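Side-chain contacts in tricorn protease (Thermoplasma acidophilum, PDB 1K32), which cleaves peptides as a serine protease, probably trimming peptides released by the proteasome, with beta propellers thought to gate access to its active site: residues 208-211 and 216-219; 561-566 and 613-618; 593-598 and 602-607. One frame throughout, in Å; residues are numbered along the deposited sequence.

Contact 1: 208-211 and 216-219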
loop_
_atom_site.group_PDB
_atom_site.type_symbol
_atom_site.label_atom_id
_atom_site.label_comp_id
_atom_site.label_asym_id
_atom_site.label_seq_id
_atom_site.Cartn_x
_atom_site.Cartn_y
_atom_site.Cartn_z
ATOM N N SER A 208 -35.020 64.485 1.417
ATOM C CA SER A 208 -34.080 65.603 1.520
ATOM C C SER A 208 -34.605 66.915 2.079
ATOM O O SER A 208 -34.559 67.953 1.411
ATOM C CB SER A 208 -33.459 65.867 0.152
ATOM O OG SER A 208 -32.842 64.688 -0.320
ATOM N N PRO A 209 -35.097 66.897 3.323
ATOM C CA PRO A 209 -35.605 68.141 3.895
ATOM C C PRO A 209 -34.483 69.113 4.288
ATOM O O PRO A 209 -33.411 68.704 4.716
ATOM C CB PRO A 209 -36.407 67.655 5.095
ATOM C CG PRO A 209 -35.583 66.437 5.550
ATOM C CD PRO A 209 -35.320 65.754 4.229
ATOM N N VAL A 210 -34.735 70.402 4.095
ATOM C CA VAL A 210 -33.790 71.452 4.468
ATOM C C VAL A 210 -34.583 72.633 4.998
ATOM O O VAL A 210 -35.777 72.769 4.715
ATOM C CB VAL A 210 -32.939 71.959 3.279
ATOM C CG1 VAL A 210 -31.964 70.880 2.837
ATOM C CG2 VAL A 210 -33.860 72.419 2.134
ATOM N N ILE A 211 -33.911 73.487 5.759
ATOM C CA ILE A 211 -34.547 74.662 6.334
ATOM C C ILE A 211 -33.890 75.958 5.870
ATOM O O ILE A 211 -32.671 76.112 5.911
ATOM C CB ILE A 211 -34.516 74.616 7.879
ATOM C CG1 ILE A 211 -35.500 73.552 8.374
ATOM C CG2 ILE A 211 -34.872 75.990 8.465
ATOM C CD1 ILE A 211 -35.455 73.314 9.871
ATOM N N ILE A 216 -39.475 74.677 5.720
ATOM C CA ILE A 216 -38.800 73.416 5.492
ATOM C C ILE A 216 -38.962 73.110 4.014
ATOM O O ILE A 216 -40.082 73.011 3.521
ATOM C CB ILE A 216 -39.441 72.253 6.299
ATOM C CG1 ILE A 216 -39.488 72.597 7.786
ATOM C CG2 ILE A 216 -38.639 70.965 6.088
ATOM C CD1 ILE A 216 -40.287 71.603 8.617
ATOM N N TYR A 217 -37.854 72.996 3.301
ATOM C CA TYR A 217 -37.919 72.653 1.890
ATOM C C TYR A 217 -37.592 71.173 1.732
ATOM O O TYR A 217 -36.776 70.611 2.482
ATOM C CB TYR A 217 -36.953 73.512 1.077
ATOM C CG TYR A 217 -37.372 74.962 1.007
ATOM C CD1 TYR A 217 -37.218 75.811 2.108
ATOM C CD2 TYR A 217 -37.947 75.478 -0.151
ATOM C CE1 TYR A 217 -37.628 77.137 2.051
ATOM C CE2 TYR A 217 -38.361 76.793 -0.223
ATOM C CZ TYR A 217 -38.202 77.621 0.877
ATOM O OH TYR A 217 -38.625 78.928 0.793
ATOM N N PHE A 218 -38.246 70.536 0.765
ATOM C CA PHE A 218 -38.048 69.114 0.537
ATOM C C PHE A 218 -38.516 68.705 -0.847
ATOM O O PHE A 218 -39.051 69.520 -1.613
ATOM C CB PHE A 218 -38.806 68.305 1.600
ATOM C CG PHE A 218 -40.273 68.627 1.678
ATOM C CD1 PHE A 218 -41.176 68.059 0.786
ATOM C CD2 PHE A 218 -40.749 69.524 2.634
ATOM C CE1 PHE A 218 -42.543 68.385 0.846
ATOM C CE2 PHE A 218 -42.103 69.853 2.705
ATOM C CZ PHE A 218 -43.005 69.282 1.804
ATOM N N ILE A 219 -38.345 67.427 -1.151
ATOM C CA ILE A 219 -38.735 66.911 -2.447
ATOM C C ILE A 219 -39.804 65.830 -2.370
ATOM O O ILE A 219 -39.773 64.971 -1.479
ATOM C CB ILE A 219 -37.507 66.330 -3.186
ATOM C CG1 ILE A 219 -36.494 67.443 -3.473
ATOM C CG2 ILE A 219 -37.952 65.625 -4.477
ATOM C CD1 ILE A 219 -35.165 66.939 -3.998
#

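Contact 2: 561-566 and 613-618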
loop_
_atom_site.group_PDB
_atom_site.type_symbol
_atom_site.label_atom_id
_atom_site.label_comp_id
_atom_site.label_asym_id
_atom_site.label_seq_id
_atom_site.Cartn_x
_atom_site.Cartn_y
_atom_site.Cartn_z
ATOM N N MET A 561 -28.481 14.360 -11.072
ATOM C CA MET A 561 -28.044 13.922 -12.380
ATOM C C MET A 561 -27.711 12.437 -12.364
ATOM O O MET A 561 -27.243 11.889 -11.344
ATOM C CB MET A 561 -26.817 14.727 -12.813
ATOM C CG MET A 561 -26.380 14.500 -14.259
ATOM S SD MET A 561 -24.719 15.166 -14.603
ATOM C CE MET A 561 -24.875 16.852 -13.923
ATOM N N ILE A 562 -27.981 11.788 -13.492
ATOM C CA ILE A 562 -27.698 10.371 -13.659
ATOM C C ILE A 562 -26.995 10.188 -14.999
ATOM O O ILE A 562 -27.442 10.708 -16.031
ATOM C CB ILE A 562 -28.990 9.509 -13.615
ATOM C CG1 ILE A 562 -28.633 8.037 -13.831
ATOM C CG2 ILE A 562 -29.977 9.966 -14.668
ATOM C CD1 ILE A 562 -29.805 7.078 -13.670
ATOM N N ILE A 563 -25.878 9.475 -14.967
ATOM C CA ILE A 563 -25.091 9.219 -16.161
ATOM C C ILE A 563 -24.870 7.710 -16.315
ATOM O O ILE A 563 -24.011 7.125 -15.655
ATOM C CB ILE A 563 -23.722 9.943 -16.067
ATOM C CG1 ILE A 563 -23.949 11.453 -15.973
ATOM C CG2 ILE A 563 -22.846 9.607 -17.281
ATOM C CD1 ILE A 563 -22.699 12.233 -15.631
ATOM N N PRO A 564 -25.659 7.061 -17.181
ATOM C CA PRO A 564 -25.528 5.621 -17.403
ATOM C C PRO A 564 -24.301 5.281 -18.257
ATOM O O PRO A 564 -24.133 5.804 -19.359
ATOM C CB PRO A 564 -26.831 5.273 -18.108
ATOM C CG PRO A 564 -27.048 6.482 -18.966
ATOM C CD PRO A 564 -26.748 7.620 -18.002
ATOM N N LEU A 565 -23.454 4.407 -17.731
ATOM C CA LEU A 565 -22.245 3.983 -18.428
ATOM C C LEU A 565 -22.325 2.496 -18.762
ATOM O O LEU A 565 -23.338 1.848 -18.493
ATOM C CB LEU A 565 -21.017 4.264 -17.563
ATOM C CG LEU A 565 -20.812 5.745 -17.233
ATOM C CD1 LEU A 565 -19.649 5.904 -16.264
ATOM C CD2 LEU A 565 -20.563 6.514 -18.513
ATOM N N GLU A 566 -21.255 1.957 -19.339
ATOM C CA GLU A 566 -21.238 0.549 -19.723
ATOM C C GLU A 566 -21.579 -0.388 -18.574
ATOM O O GLU A 566 -22.570 -1.113 -18.631
ATOM C CB GLU A 566 -19.877 0.173 -20.317
ATOM C CG GLU A 566 -19.834 -1.243 -20.881
ATOM C CD GLU A 566 -18.591 -1.508 -21.716
ATOM O OE1 GLU A 566 -18.480 -2.621 -22.271
ATOM O OE2 GLU A 566 -17.729 -0.605 -21.815
ATOM N N LEU A 613 -21.301 20.161 -12.212
ATOM C CA LEU A 613 -20.654 19.116 -13.008
ATOM C C LEU A 613 -21.063 19.152 -14.475
ATOM O O LEU A 613 -22.245 19.271 -14.798
ATOM C CB LEU A 613 -20.975 17.731 -12.443
ATOM C CG LEU A 613 -20.263 16.540 -13.113
ATOM C CD1 LEU A 613 -20.149 15.383 -12.126
ATOM C CD2 LEU A 613 -21.007 16.111 -14.376
ATOM N N ARG A 614 -20.073 19.030 -15.353
ATOM C CA ARG A 614 -20.290 19.024 -16.799
ATOM C C ARG A 614 -19.659 17.757 -17.366
ATOM O O ARG A 614 -18.548 17.395 -16.992
ATOM C CB ARG A 614 -19.632 20.241 -17.456
ATOM C CG ARG A 614 -20.308 21.569 -17.192
ATOM C CD ARG A 614 -21.723 21.580 -17.730
ATOM N NE ARG A 614 -22.112 22.915 -18.161
ATOM C CZ ARG A 614 -22.185 23.973 -17.361
ATOM N NH1 ARG A 614 -22.548 25.150 -17.857
ATOM N NH2 ARG A 614 -21.906 23.858 -16.068
ATOM N N LEU A 615 -20.355 17.089 -18.276
ATOM C CA LEU A 615 -19.821 15.865 -18.856
ATOM C C LEU A 615 -19.607 16.047 -20.355
ATOM O O LEU A 615 -20.439 16.637 -21.036
ATOM C CB LEU A 615 -20.792 14.711 -18.615
ATOM C CG LEU A 615 -20.228 13.304 -18.407
ATOM C CD1 LEU A 615 -21.317 12.309 -18.792
ATOM C CD2 LEU A 615 -18.988 13.065 -19.253
ATOM N N SER A 616 -18.496 15.530 -20.867
ATOM C CA SER A 616 -18.204 15.657 -22.290
ATOM C C SER A 616 -19.136 14.810 -23.149
ATOM O O SER A 616 -19.797 13.901 -22.656
ATOM C CB SER A 616 -16.748 15.280 -22.579
ATOM O OG SER A 616 -16.525 13.896 -22.422
ATOM N N ALA A 617 -19.177 15.123 -24.439
ATOM C CA ALA A 617 -20.022 14.425 -25.406
ATOM C C ALA A 617 -19.768 12.922 -25.465
ATOM O O ALA A 617 -20.702 12.130 -25.487
ATOM C CB ALA A 617 -19.820 15.043 -26.798
ATOM N N ASP A 618 -18.500 12.535 -25.491
ATOM C CA ASP A 618 -18.139 11.129 -25.562
ATOM C C ASP A 618 -18.135 10.455 -24.186
ATOM O O ASP A 618 -17.730 9.300 -24.057
ATOM C CB ASP A 618 -16.758 10.992 -26.203
ATOM C CG ASP A 618 -15.674 11.663 -25.388
ATOM O OD1 ASP A 618 -14.493 11.606 -25.796
ATOM O OD2 ASP A 618 -16.007 12.247 -24.334
#

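Contact 3: 593-598 and 602-607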
loop_
_atom_site.group_PDB
_atom_site.type_symbol
_atom_site.label_atom_id
_atom_site.label_comp_id
_atom_site.label_asym_id
_atom_site.label_seq_id
_atom_site.Cartn_x
_atom_site.Cartn_y
_atom_site.Cartn_z
ATOM N N LEU A 593 -20.318 13.056 -6.274
ATOM C CA LEU A 593 -20.496 12.214 -7.446
ATOM C C LEU A 593 -20.368 10.782 -6.968
ATOM O O LEU A 593 -19.344 10.392 -6.400
ATOM C CB LEU A 593 -19.427 12.513 -8.495
ATOM C CG LEU A 593 -19.588 11.786 -9.834
ATOM C CD1 LEU A 593 -20.886 12.232 -10.514
ATOM C CD2 LEU A 593 -18.389 12.086 -10.710
ATOM N N LEU A 594 -21.411 9.996 -7.190
ATOM C CA LEU A 594 -21.414 8.615 -6.746
ATOM C C LEU A 594 -21.344 7.673 -7.927
ATOM O O LEU A 594 -21.753 8.015 -9.035
ATOM C CB LEU A 594 -22.682 8.334 -5.927
ATOM C CG LEU A 594 -22.851 9.184 -4.668
ATOM C CD1 LEU A 594 -24.241 8.972 -4.095
ATOM C CD2 LEU A 594 -21.777 8.830 -3.648
ATOM N N LYS A 595 -20.819 6.485 -7.680
ATOM C CA LYS A 595 -20.700 5.471 -8.713
ATOM C C LYS A 595 -21.450 4.228 -8.261
ATOM O O LYS A 595 -21.154 3.658 -7.213
ATOM C CB LYS A 595 -19.228 5.133 -8.946
ATOM C CG LYS A 595 -18.962 4.066 -9.983
ATOM C CD LYS A 595 -17.459 3.825 -10.073
ATOM C CE LYS A 595 -17.101 2.746 -11.080
ATOM N NZ LYS A 595 -15.628 2.462 -11.066
ATOM N N TYR A 596 -22.432 3.828 -9.053
ATOM C CA TYR A 596 -23.227 2.646 -8.765
ATOM C C TYR A 596 -22.796 1.536 -9.706
ATOM O O TYR A 596 -22.939 1.649 -10.924
ATOM C CB TYR A 596 -24.714 2.956 -8.963
ATOM C CG TYR A 596 -25.630 1.747 -8.959
ATOM C CD1 TYR A 596 -25.887 1.038 -10.131
ATOM C CD2 TYR A 596 -26.267 1.335 -7.792
ATOM C CE1 TYR A 596 -26.765 -0.052 -10.141
ATOM C CE2 TYR A 596 -27.145 0.252 -7.788
ATOM C CZ TYR A 596 -27.388 -0.436 -8.965
ATOM O OH TYR A 596 -28.255 -1.498 -8.969
ATOM N N ASP A 597 -22.249 0.469 -9.139
ATOM C CA ASP A 597 -21.805 -0.660 -9.944
ATOM C C ASP A 597 -23.022 -1.534 -10.222
ATOM O O ASP A 597 -23.594 -2.122 -9.310
ATOM C CB ASP A 597 -20.721 -1.440 -9.192
ATOM C CG ASP A 597 -20.167 -2.597 -10.000
ATOM O OD1 ASP A 597 -20.794 -3.674 -10.004
ATOM O OD2 ASP A 597 -19.108 -2.426 -10.636
ATOM N N VAL A 598 -23.430 -1.609 -11.483
ATOM C CA VAL A 598 -24.604 -2.394 -11.844
ATOM C C VAL A 598 -24.431 -3.861 -11.476
ATOM O O VAL A 598 -25.355 -4.493 -10.968
ATOM C CB VAL A 598 -24.919 -2.285 -13.355
ATOM C CG1 VAL A 598 -25.145 -0.831 -13.731
ATOM C CG2 VAL A 598 -23.783 -2.866 -14.173
ATOM N N LYS A 602 -23.021 -2.076 -5.773
ATOM C CA LYS A 602 -22.207 -1.339 -4.812
ATOM C C LYS A 602 -22.086 0.126 -5.231
ATOM O O LYS A 602 -21.866 0.426 -6.406
ATOM C CB LYS A 602 -20.816 -1.979 -4.737
ATOM C CG LYS A 602 -19.807 -1.248 -3.870
ATOM C CD LYS A 602 -18.383 -1.518 -4.358
ATOM C CE LYS A 602 -18.221 -1.077 -5.821
ATOM N NZ LYS A 602 -16.822 -1.121 -6.330
ATOM N N VAL A 603 -22.225 1.029 -4.264
ATOM C CA VAL A 603 -22.125 2.465 -4.507
ATOM C C VAL A 603 -20.868 3.016 -3.849
ATOM O O VAL A 603 -20.627 2.771 -2.669
ATOM C CB VAL A 603 -23.336 3.220 -3.921
ATOM C CG1 VAL A 603 -23.152 4.714 -4.097
ATOM C CG2 VAL A 603 -24.605 2.762 -4.590
ATOM N N THR A 604 -20.070 3.755 -4.610
ATOM C CA THR A 604 -18.842 4.332 -4.075
ATOM C C THR A 604 -18.752 5.814 -4.426
ATOM O O THR A 604 -19.380 6.273 -5.382
ATOM C CB THR A 604 -17.587 3.611 -4.635
ATOM O OG1 THR A 604 -17.624 3.625 -6.069
ATOM C CG2 THR A 604 -17.539 2.169 -4.162
ATOM N N GLU A 605 -17.966 6.556 -3.651
ATOM C CA GLU A 605 -17.788 7.984 -3.870
ATOM C C GLU A 605 -16.641 8.236 -4.837
ATOM O O GLU A 605 -15.524 7.770 -4.621
ATOM C CB GLU A 605 -17.497 8.686 -2.547
ATOM C CG GLU A 605 -17.635 10.191 -2.601
ATOM C CD GLU A 605 -17.430 10.832 -1.244
ATOM O OE1 GLU A 605 -16.268 10.980 -0.832
ATOM O OE2 GLU A 605 -18.435 11.176 -0.584
ATOM N N VAL A 606 -16.919 8.980 -5.898
ATOM C CA VAL A 606 -15.910 9.285 -6.899
ATOM C C VAL A 606 -15.265 10.643 -6.660
ATOM O O VAL A 606 -14.083 10.824 -6.928
ATOM C CB VAL A 606 -16.516 9.285 -8.319
ATOM C CG1 VAL A 606 -15.447 9.607 -9.347
ATOM C CG2 VAL A 606 -17.150 7.941 -8.609
ATOM N N LYS A 607 -16.048 11.591 -6.155
ATOM C CA LYS A 607 -15.554 12.940 -5.905
ATOM C C LYS A 607 -16.533 13.669 -4.992
ATOM O O LYS A 607 -17.745 13.520 -5.145
ATOM C CB LYS A 607 -15.444 13.691 -7.235
ATOM C CG LYS A 607 -14.568 14.924 -7.203
ATOM C CD LYS A 607 -13.084 14.552 -7.139
ATOM C CE LYS A 607 -12.633 13.789 -8.379
ATOM N NZ LYS A 607 -11.144 13.613 -8.398
#

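Contact 1: 208-211 and 216-219
Val210 and Tyr217 meet at about a right angle: the CG2 methyl of the valine abuts CB of the tyrosine at 3.4 Å, while the aromatic ring leads away from the valine. With CG2 held between the backbone N and the carbonyl carbon, Val210 turns this branch toward the partner strand. In Tyr217 a chi1 of -69° sets CG anti to the carbonyl carbon and turns the ring off to the side, and the valine methyl therefore meets CB and not the ring. The ring turns its edge to Val210 O and meets His241 further out, with the two planes inclined at about 40°. The two backbones are joined by a reciprocal pair of hydrogen bonds, Val210 N to Tyr217 O and Tyr217 N to Val210 O. Here the strands form the hairpin that begins one blade of the six-bladed propeller, 207-212 being its innermost strand and 215-220 the next; as in other propellers, the face of one blade packs on the next, and Val210 touches Thr254 of strand 249-254. On the other face Ile211 and Ile216 cross obliquely, CG1 to CG1 at 4.1 Å, in a non-hydrogen-bonded pair. CG2 of Ile216 also reaches Pro209 CB at 4.1 Å, so that the proline ring and the two isoleucines make one apolar row. Ile211 continues it onto Leu158 and Ala160 in the preceding blade. Phe218 behaves differently: its CB lies 3.9 Å from Pro209 CA, but the ring swings off toward Tyr229 and Thr231 of the following strand. Pro209 CA also directs its hydrogen to Tyr217 O at 3.1 Å. Near the start of the strand, Ser208 OG is hydrogen-bonded to Glu172, whereas Ser208 O is buried without a polar partner.

Contact 2: 561-566 and 613-618
Ile563 and Leu615 reach toward each other tip to tip, and the fit is close. The CD1 methyl of Leu615 enters the fork of the isoleucine, lying 3.5 Å from Ile563 CG2 and equally 3.5 Å from Ile563 CD1. Both separations are tighter than ordinary van der Waals contact. The first torsion of Ile563 directs CG1 and CG2 to two sides, and an extended second torsion (chi2 170°) carries CD1 outward from CG1, which completes the fork around the leucine methyl. A second bump fills a second hollow: Leu613 CD2 faces the notch between Met561 and Ile563, 3.8 Å from Met561 SD and 4.4 Å from Ile563 CD1. The methionine chain bends at its last torsion (chi3 -50°), and this brings CE over to Leu613 O at 3.7 Å. Shortening Ile563 to an alanine is likely to open a gap opposite Leu615, its CD1 methyl losing the fork it sits in, and to deprive Leu613 CD2 of its Ile563 CD1 neighbour. No hydrogen bond links the two segments; the strands run in roughly the same direction, 27° apart, and the axes of the two short strand segments come no nearer than 10.3 Å, too far for backbone pairing. Between the inward-pointing residues, Arg614 points away from the contact, forming a salt bridge with Asp302 and a cation-pi contact with Phe303. Such layering of side chains between the first strands of successive four-stranded blades, with the last blade in turn meeting the one that opens the ring, is the arrangement of a beta propeller, here the seven-bladed one.

Contact 3: 593-598 and 602-607
Lys595 lies alongside Thr604, the two side chains pointing the same way, and its CB overlaps both Thr604 OG1 at 3.6 Å and Val606 CG2 at 3.5 Å. They belong to an antiparallel beta hairpin, the two outer strands of a propeller blade, interrupted by a classic beta bulge in which Val606 and Lys607 both stand opposite Leu593. The bulge splits the work of that leucine's backbone: Leu593 N bonds to Lys607 O, while Leu593 O receives Val606 N. On the same face Leu593 and Val606 run side by side, CD2 to CG1 at 4.1 Å, and both touch Leu570 of the neighbouring strand. The amine of Lys607 goes to a salt bridge with Glu642. The other face carries Leu594, Tyr596 and Val603. Val603 CG2 meets the edge of the Tyr596 ring, near its plane, 3.9 Å from Tyr596 CD2; Val603 CG1 packs on Leu594 CB at 4.1 Å. A chi1 of 169° carries the Tyr596 ring out so that its CD2 edge is presented to Val603 CG2, and the ring also touches Ile552 and Val554. Past the bulge the pairing is regular, Lys595 and Thr604 exchanging two backbone bonds. Charge gathers near the turn: Lys602 NZ lies 5.0 Å from Asp597 OD2, a distance at which the attraction is likely to be modest, and Asp597 OD1 is engaged by Thr600 N within the turn. The final rung is almost straight, Asp597 N giving its hydrogen to Lys602 O at 2.8 Å with an angle of 177°.

From the N terminus, contact 1 comes first and closes a very short loop, the turn between strands 207-212 and 215-220 of the six-bladed propeller. It is complete long before the others begin, and its centre lies about 64 Å from that of contact 2 and about 68 Å from that of contact 3, across the centre of the chain. Contact 2 then spans 46 residues, joining the first strands of two successive blades of the seven-bladed propeller. Within that span lies contact 3, a hairpin of the earlier blade. No loops cross. Contacts 2 and 3 touch where Leu613 CD1 packs 3.6 Å from Leu593 CD1, coupling pairing within a blade to packing between blades.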